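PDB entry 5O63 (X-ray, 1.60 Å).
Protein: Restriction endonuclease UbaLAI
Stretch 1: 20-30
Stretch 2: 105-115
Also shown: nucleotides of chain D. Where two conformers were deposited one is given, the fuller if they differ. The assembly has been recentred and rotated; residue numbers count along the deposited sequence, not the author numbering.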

# COMPACT_ATOMS: atom_id res chain seq x y z
N LYS A 20 9.18 -7.90 13.82
CA LYS A 20 9.02 -9.28 14.33
C LYS A 20 8.45 -10.16 13.21
O LYS A 20 8.96 -11.24 12.92
CB LYS A 20 8.12 -9.31 15.57
CG LYS A 20 8.21 -10.58 16.38
N SER A 21 7.39 -9.67 12.56
CA SER A 21 6.78 -10.38 11.44
C SER A 21 6.00 -9.35 10.65
O SER A 21 5.79 -8.24 11.14
CB SER A 21 5.85 -11.50 11.92
OG SER A 21 4.77 -10.95 12.67
N ALA A 22 5.61 -9.71 9.43
CA ALA A 22 4.94 -8.73 8.57
C ALA A 22 4.12 -9.41 7.48
O ALA A 22 4.40 -10.56 7.13
CB ALA A 22 5.95 -7.78 7.93
N ALA A 23 3.13 -8.68 6.97
CA ALA A 23 2.39 -9.03 5.81
C ALA A 23 2.50 -7.87 4.82
O ALA A 23 2.66 -6.72 5.23
CB ALA A 23 0.93 -9.29 6.13
N MET A 24 2.43 -8.20 3.56
CA MET A 24 2.50 -7.18 2.49
C MET A 24 1.33 -7.27 1.55
O MET A 24 0.88 -8.36 1.17
CB MET A 24 3.82 -7.34 1.72
CG MET A 24 3.93 -6.48 0.43
SD MET A 24 5.43 -6.77 -0.53
CE MET A 24 5.14 -8.42 -1.08
N PHE A 25 0.82 -6.10 1.16
CA PHE A 25 -0.08 -5.98 0.02
C PHE A 25 0.58 -5.02 -0.96
O PHE A 25 0.78 -3.84 -0.64
CB PHE A 25 -1.46 -5.47 0.49
CG PHE A 25 -2.30 -4.85 -0.60
CD1 PHE A 25 -2.63 -5.53 -1.77
CD2 PHE A 25 -2.77 -3.56 -0.45
CE1 PHE A 25 -3.42 -4.92 -2.79
CE2 PHE A 25 -3.56 -2.93 -1.43
CZ PHE A 25 -3.89 -3.59 -2.62
N ALA A 26 0.93 -5.48 -2.15
CA ALA A 26 1.57 -4.63 -3.18
C ALA A 26 0.71 -4.69 -4.42
O ALA A 26 0.19 -5.75 -4.80
CB ALA A 26 2.95 -5.07 -3.49
N LYS A 27 0.57 -3.54 -5.05
CA LYS A 27 -0.35 -3.39 -6.19
C LYS A 27 0.32 -2.55 -7.27
O LYS A 27 0.83 -1.44 -7.03
CB LYS A 27 -1.68 -2.73 -5.79
CG LYS A 27 -2.69 -2.73 -6.96
CD LYS A 27 -3.88 -1.77 -6.69
CE LYS A 27 -4.88 -1.90 -7.87
NZ LYS A 27 -5.97 -0.80 -7.79
N VAL A 28 0.34 -3.09 -8.49
CA VAL A 28 0.64 -2.26 -9.65
C VAL A 28 -0.62 -1.49 -10.00
O VAL A 28 -1.70 -2.09 -10.24
CB VAL A 28 1.06 -3.13 -10.89
CG1 VAL A 28 1.38 -2.27 -12.07
CG2 VAL A 28 2.25 -4.07 -10.49
N LEU A 29 -0.51 -0.17 -9.94
CA LEU A 29 -1.72 0.66 -10.05
C LEU A 29 -2.31 0.53 -11.46
O LEU A 29 -1.59 0.17 -12.43
CB LEU A 29 -1.45 2.15 -9.78
CG LEU A 29 -0.93 2.37 -8.33
CD1 LEU A 29 -1.00 3.93 -8.17
CD2 LEU A 29 -1.74 1.58 -7.34
N THR A 30 -3.60 0.87 -11.59
CA THR A 30 -4.19 1.07 -12.93
C THR A 30 -4.25 2.57 -13.20
O THR A 30 -4.16 3.36 -12.20
CB THR A 30 -5.63 0.48 -13.07
OG1 THR A 30 -6.59 1.33 -12.42
CG2 THR A 30 -5.73 -0.92 -12.39
P DC D 3 -7.97 -3.88 -12.38
OP1 DC D 3 -7.05 -4.34 -13.51
OP2 DC D 3 -7.43 -3.58 -11.00
O5' DC D 3 -8.77 -2.60 -12.88
C5' DC D 3 -9.38 -2.65 -14.13
C4' DC D 3 -10.21 -1.44 -14.36
O4' DC D 3 -11.33 -1.42 -13.46
C3' DC D 3 -9.49 -0.11 -14.14
O3' DC D 3 -9.04 0.32 -15.43
C2' DC D 3 -10.62 0.79 -13.55
C1' DC D 3 -11.86 -0.11 -13.69
N1 DC D 3 -12.90 0.17 -12.75
C2 DC D 3 -14.13 0.66 -13.24
O2 DC D 3 -14.28 0.76 -14.48
N3 DC D 3 -15.10 1.03 -12.35
C4 DC D 3 -14.89 0.94 -11.03
N4 DC D 3 -15.89 1.27 -10.22
C5 DC D 3 -13.61 0.46 -10.49
C6 DC D 3 -12.67 0.08 -11.39
P DC D 4 -8.40 1.74 -15.78
OP1 DC D 4 -7.51 1.54 -16.98
OP2 DC D 4 -7.75 2.32 -14.51
O5' DC D 4 -9.59 2.71 -16.11
C5' DC D 4 -10.40 2.43 -17.35
C4' DC D 4 -11.49 3.44 -17.49
O4' DC D 4 -12.42 3.31 -16.40
C3' DC D 4 -10.96 4.89 -17.41
O3' DC D 4 -11.33 5.56 -18.63
C2' DC D 4 -11.71 5.50 -16.21
C1' DC D 4 -12.94 4.55 -16.13
N1 DC D 4 -13.51 4.50 -14.78
C2 DC D 4 -14.71 5.18 -14.52
O2 DC D 4 -15.35 5.74 -15.47
N3 DC D 4 -15.21 5.16 -13.25
C4 DC D 4 -14.53 4.54 -12.25
N4 DC D 4 -15.06 4.62 -11.01
C5 DC D 4 -13.27 3.85 -12.49
C6 DC D 4 -12.79 3.88 -13.76
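Stretch 2 105-115: DPRLTIFLFAR

Two antiparallel strands joined edge to edge alternate between wide pairs, which carry the hydrogen bonds, and narrow pairs, which do not, and the side chains alternate between the two faces of the sheet in the same rhythm. Restriction endonuclease UbaLAI offers a clear example. Residues 105-115 lie beside residues 20-30 of the same chain, both extended over most of their length, with phi and psi in the beta region. The strand axes approach to 4.6 Å and their directions differ by 164°, so stretch 2 runs roughly antiparallel to stretch 1. Together the two bury 929 Å².

The ladder opens where the chain turns a corner at Lys20, whose N donates to Arg115 O at 2.7 Å. Ser21 N reaches the same oxygen, Arg115 O, only weakly, at 3.3 Å, while Arg115 N returns a firmer bond to Ser21 O at 2.8 Å. Ala22 then faces Ala114 in a narrow pair, their CA atoms 4.2 Å apart. Both methyl groups lie on the same face, Ala22 CB 4.2 Å from Ala114 CB, and Ala22 CB also meets Leu112 CD1 at 3.9 Å. The backbone still engages here, because Ala22 CA lies 3.2 Å from Phe113 O in a CA-H...O contact.

At Ala23 the wide pair returns: Ala23 N to Phe113 O is 2.9 Å and Phe113 N to Ala23 O is 2.8 Å. Met24, opposite Leu112, points to the face shared by Ala22 and Ala26. Its CB lies 4.1 Å from Leu112 CD1 and its CG 4.0 Å from Ile110 CG2, before the end of the side chain leads away from stretch 2.

Phe25 and Phe111 combine a wide backbone pair with an aromatic one. Phe25 N to Phe111 O measures 3.0 Å and Phe111 N to Phe25 O 2.8 Å. Their ring planes are only 15° apart, yet the rings are slid so far that they barely overlap; the centroids are 5.7 Å apart, and CD2 of Phe25 comes within 3.6 Å of CD2 of Phe111. Ala26, on the other face, sets its CB 4.2 Å from Ile110 CG1.

Lys27 closes another wide pair, with Lys27 N to Thr109 O and Thr109 N to Lys27 O both at 2.9 Å, while its all-t side chain carries the amine away from stretch 2. Val28 packs CG2 against Leu108 CD1 at 4.0 Å and CG1 against Pro106 CB at 4.2 Å.

Leu29 extends the bonding, its N donating to Arg107 O at 2.9 Å. Its CD1 covers one face of the Arg107 guanidinium, 3.7 Å from NH1 of that arginine, whose NE is held in a salt bridge by Asp105 OD2 at 2.9 Å. A water joins Leu29 O to Arg107 N. Finally, Thr30 points away from stretch 2, and its OG1 donates to OP2 of DC4 at 2.6 Å, bringing the end of the stretch to the DNA backbone.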

# COMPACT_ATOMS: atom_id res chain seq x y z
N ASP A 105 4.12 5.65 -16.03
CA ASP A 105 3.66 4.29 -15.66
C ASP A 105 4.67 3.22 -16.10
O ASP A 105 5.40 3.45 -17.09
CB ASP A 105 2.30 4.00 -16.29
CG ASP A 105 1.12 4.65 -15.54
OD1 ASP A 105 -0.03 4.46 -16.00
OD2 ASP A 105 1.34 5.26 -14.45
N PRO A 106 4.70 2.06 -15.44
CA PRO A 106 3.79 1.65 -14.36
C PRO A 106 4.17 2.27 -13.00
O PRO A 106 5.31 2.71 -12.75
CB PRO A 106 3.97 0.13 -14.28
CG PRO A 106 5.42 -0.08 -14.81
CD PRO A 106 5.48 0.90 -15.96
N ARG A 107 3.16 2.30 -12.15
CA ARG A 107 3.27 2.79 -10.75
C ARG A 107 3.00 1.64 -9.81
O ARG A 107 2.25 0.73 -10.15
CB ARG A 107 2.25 3.90 -10.50
CG ARG A 107 2.56 5.19 -11.22
CD ARG A 107 1.38 6.21 -11.13
NE ARG A 107 0.16 5.68 -11.80
CZ ARG A 107 -1.09 5.95 -11.43
NH1 ARG A 107 -1.36 6.85 -10.43
NH2 ARG A 107 -2.12 5.39 -12.08
N LEU A 108 3.61 1.69 -8.61
CA LEU A 108 3.46 0.63 -7.63
C LEU A 108 3.10 1.27 -6.27
O LEU A 108 3.66 2.30 -5.94
CB LEU A 108 4.79 -0.18 -7.51
CG LEU A 108 4.78 -1.39 -6.60
CD1 LEU A 108 3.95 -2.54 -7.22
CD2 LEU A 108 6.26 -1.90 -6.31
N THR A 109 2.22 0.63 -5.52
CA THR A 109 2.11 0.91 -4.10
C THR A 109 2.44 -0.32 -3.30
O THR A 109 2.01 -1.42 -3.66
CB THR A 109 0.70 1.41 -3.74
OG1 THR A 109 -0.31 0.44 -4.09
CG2 THR A 109 0.44 2.73 -4.40
N ILE A 110 3.20 -0.14 -2.21
CA ILE A 110 3.47 -1.22 -1.28
C ILE A 110 2.92 -0.82 0.09
O ILE A 110 3.23 0.24 0.58
CB ILE A 110 4.94 -1.55 -1.15
CG1 ILE A 110 5.54 -1.92 -2.51
CG2 ILE A 110 5.14 -2.66 -0.02
CD1 ILE A 110 7.01 -2.09 -2.43
N PHE A 111 2.10 -1.69 0.68
CA PHE A 111 1.66 -1.51 2.05
C PHE A 111 2.24 -2.67 2.84
O PHE A 111 2.20 -3.81 2.41
CB PHE A 111 0.14 -1.53 2.18
CG PHE A 111 -0.59 -0.43 1.45
CD1 PHE A 111 -1.05 0.65 2.17
CD2 PHE A 111 -0.90 -0.55 0.07
CE1 PHE A 111 -1.76 1.68 1.51
CE2 PHE A 111 -1.60 0.49 -0.58
CZ PHE A 111 -2.01 1.57 0.17
N LEU A 112 2.75 -2.39 4.03
CA LEU A 112 3.29 -3.44 4.88
C LEU A 112 2.60 -3.31 6.23
O LEU A 112 2.48 -2.19 6.74
CB LEU A 112 4.80 -3.26 5.06
CG LEU A 112 5.60 -4.36 5.74
CD1 LEU A 112 5.80 -5.47 4.74
CD2 LEU A 112 6.96 -3.79 6.31
N PHE A 113 2.11 -4.42 6.78
CA PHE A 113 1.61 -4.42 8.15
C PHE A 113 2.61 -5.18 8.96
O PHE A 113 2.85 -6.35 8.69
CB PHE A 113 0.21 -5.04 8.28
CG PHE A 113 -0.27 -5.06 9.72
CD1 PHE A 113 -0.75 -3.91 10.32
CD2 PHE A 113 -0.16 -6.22 10.48
CE1 PHE A 113 -1.16 -3.92 11.66
CE2 PHE A 113 -0.58 -6.24 11.80
CZ PHE A 113 -1.09 -5.09 12.39
N ALA A 114 3.27 -4.52 9.89
CA ALA A 114 4.29 -5.21 10.68
C ALA A 114 3.93 -5.33 12.16
O ALA A 114 3.41 -4.40 12.77
CB ALA A 114 5.63 -4.51 10.51
N ARG A 115 4.20 -6.50 12.74
CA ARG A 115 4.30 -6.65 14.19
C ARG A 115 5.72 -6.32 14.59
O ARG A 115 6.69 -6.76 13.96
CB ARG A 115 3.94 -8.07 14.62
CG ARG A 115 2.68 -8.63 14.02
CD ARG A 115 1.49 -8.43 14.91
NE ARG A 115 0.27 -8.91 14.26
CZ ARG A 115 -0.95 -8.57 14.65
NH1 ARG A 115 -1.12 -7.76 15.69
NH2 ARG A 115 -2.01 -9.04 13.99
O HOH W 1 0.71 1.19 -13.38
O HOH W 2 -1.30 3.26 -13.87